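Local coordinates for ferredoxin NADP reductase (Plasmodium falciparum, PDB 3JQQ), which transfers electrons between ferredoxin and NADP(H) through a bound FAD, and may serve the terminal step of isoprenoid precursor synthesis in the apicoplast, at residues 52-57 against 152-158. The protein carries 1 engineered substitution. Residue numbers count along the deposited sequence, not the author numbering.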
loop_
_atom_site.group_PDB
_atom_site.type_symbol
_atom_site.label_atom_id
_atom_site.label_comp_id
_atom_site.label_asym_id
_atom_site.label_seq_id
_atom_site.Cartn_x
_atom_site.Cartn_y
_atom_site.Cartn_z
ATOM N N HIS B 52 0.825 12.677 -15.699
ATOM C CA HIS B 52 0.243 11.410 -16.117
ATOM C C HIS B 52 1.032 10.212 -15.628
ATOM O O HIS B 52 2.206 10.311 -15.270
ATOM C CB HIS B 52 0.116 11.328 -17.636
ATOM C CG HIS B 52 -1.106 11.995 -18.175
ATOM N ND1 HIS B 52 -1.059 12.895 -19.219
ATOM C CD2 HIS B 52 -2.401 11.906 -17.811
ATOM C CE1 HIS B 52 -2.274 13.323 -19.480
ATOM N NE2 HIS B 52 -3.111 12.741 -18.639
ATOM N N THR B 53 0.357 9.073 -15.621
ATOM C CA THR B 53 0.996 7.807 -15.360
ATOM C C THR B 53 0.966 6.984 -16.634
ATOM O O THR B 53 0.157 7.230 -17.532
ATOM C CB THR B 53 0.257 7.023 -14.276
ATOM O OG1 THR B 53 0.904 5.759 -14.082
ATOM C CG2 THR B 53 -1.181 6.778 -14.697
ATOM N N CYS B 54 1.866 6.014 -16.710
ATOM C CA CYS B 54 1.822 5.022 -17.760
ATOM C C CYS B 54 1.642 3.684 -17.077
ATOM O O CYS B 54 1.858 3.562 -15.873
ATOM C CB CYS B 54 3.121 5.029 -18.567
ATOM S SG CYS B 54 4.610 4.786 -17.567
ATOM N N GLY B 55 1.226 2.685 -17.840
ATOM C CA GLY B 55 1.201 1.327 -17.339
ATOM C C GLY B 55 2.384 0.574 -17.922
ATOM O O GLY B 55 2.778 0.804 -19.067
ATOM N N ILE B 56 2.969 -0.308 -17.124
ATOM C CA ILE B 56 3.984 -1.216 -17.624
ATOM C C ILE B 56 3.420 -2.625 -17.524
ATOM O O ILE B 56 2.910 -3.016 -16.475
ATOM C CB ILE B 56 5.289 -1.126 -16.811
ATOM C CG1 ILE B 56 5.986 0.220 -17.047
ATOM C CG2 ILE B 56 6.221 -2.269 -17.175
ATOM C CD1 ILE B 56 7.197 0.449 -16.162
ATOM N N ILE B 57 3.490 -3.379 -18.619
ATOM C CA ILE B 57 3.052 -4.774 -18.608
ATOM C C ILE B 57 4.251 -5.704 -18.486
ATOM O O ILE B 57 4.982 -5.910 -19.451
ATOM C CB ILE B 57 2.264 -5.146 -19.881
ATOM C CG1 ILE B 57 1.089 -4.191 -20.087
ATOM C CG2 ILE B 57 1.776 -6.590 -19.803
ATOM C CD1 ILE B 57 0.483 -4.271 -21.473
ATOM N N TYR B 152 6.833 -2.746 -22.451
ATOM C CA TYR B 152 5.561 -2.399 -23.084
ATOM C C TYR B 152 4.684 -1.492 -22.217
ATOM O O TYR B 152 4.292 -1.858 -21.105
ATOM C CB TYR B 152 4.806 -3.665 -23.498
ATOM C CG TYR B 152 5.519 -4.480 -24.557
ATOM C CD1 TYR B 152 6.590 -5.304 -24.228
ATOM C CD2 TYR B 152 5.122 -4.427 -25.889
ATOM C CE1 TYR B 152 7.245 -6.051 -25.194
ATOM C CE2 TYR B 152 5.771 -5.170 -26.862
ATOM C CZ TYR B 152 6.832 -5.980 -26.508
ATOM O OH TYR B 152 7.477 -6.720 -27.471
ATOM N N LEU B 153 4.388 -0.308 -22.751
ATOM C CA LEU B 153 3.642 0.732 -22.040
ATOM C C LEU B 153 2.184 0.838 -22.488
ATOM O O LEU B 153 1.860 0.602 -23.656
ATOM C CB LEU B 153 4.301 2.105 -22.245
ATOM C CG LEU B 153 5.577 2.533 -21.504
ATOM C CD1 LEU B 153 5.513 2.189 -20.025
ATOM C CD2 LEU B 153 6.816 1.929 -22.140
ATOM N N THR B 154 1.320 1.208 -21.546
ATOM C CA THR B 154 -0.049 1.622 -21.841
ATOM C C THR B 154 -0.216 3.048 -21.321
ATOM O O THR B 154 0.582 3.502 -20.499
ATOM C CB THR B 154 -1.079 0.728 -21.137
ATOM O OG1 THR B 154 -1.028 0.962 -19.723
ATOM C CG2 THR B 154 -0.809 -0.742 -21.424
ATOM N N GLY B 155 -1.244 3.755 -21.786
ATOM C CA GLY B 155 -1.514 5.108 -21.288
ATOM C C GLY B 155 -1.725 6.147 -22.375
ATOM O O GLY B 155 -1.852 5.804 -23.551
ATOM N N ALA B 156 -1.756 7.425 -21.985
ATOM C CA ALA B 156 -1.562 7.840 -20.598
ATOM C C ALA B 156 -2.797 7.588 -19.736
ATOM O O ALA B 156 -3.863 7.269 -20.249
ATOM C CB ALA B 156 -1.175 9.313 -20.540
ATOM N N HIS B 157 -2.630 7.728 -18.424
ATOM C CA HIS B 157 -3.728 7.583 -17.484
ATOM C C HIS B 157 -3.711 8.722 -16.474
ATOM O O HIS B 157 -2.676 9.356 -16.255
ATOM C CB HIS B 157 -3.637 6.262 -16.716
ATOM C CG HIS B 157 -3.340 5.070 -17.570
ATOM N ND1 HIS B 157 -4.313 4.401 -18.282
ATOM C CD2 HIS B 157 -2.189 4.410 -17.802
ATOM C CE1 HIS B 157 -3.765 3.384 -18.934
ATOM N NE2 HIS B 157 -2.479 3.369 -18.656
ATOM N N GLY B 158 -4.859 8.963 -15.848
ATOM C CA GLY B 158 -4.948 9.901 -14.735
ATOM C C GLY B 158 -5.296 11.320 -15.135
ATOM O O GLY B 158 -5.396 11.639 -16.319
HETATM O O HOH W 1 6.800 -4.834 -20.959
#
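At His52 the imidazole lies over Ala156, whose CB sits 3.9 Å from the ring centroid and 22° off its normal, a CH-pi contact. Thr53 then forms a hydrogen-bonded antiparallel pair with His157: Thr53 N to His157 O is 3.1 Å (174°), and His157 N to Thr53 O is 3.0 Å. Between this pair and Gly55–Thr154 the first strand has one residue, Cys54, and the other has two, Gly155 and Ala156, joined by a cis peptide: a beta bulge. Gly55 N reaches Thr154 O at 2.9 Å and Thr154 N reaches Gly55 O at 2.9 Å; an ideal CB on Gly55 would lie 2.3 Å from Thr154 OG1, a clash. Thr154 OG1 and His157 NE2 share a hydrogen bond of 3.0 Å, in which either could be the donor, spanning the bulge. Ile56 CG1 packs on Leu153 CD1 (3.6 Å), and Ile57 N donates to Tyr152 O (3.0 Å). This mainly backbone chemistry ties strand 150-157, through 53-56, to the FAD-binding strand 101-104 of the antiparallel barrel, absorbing one extra residue without breaking the pairing.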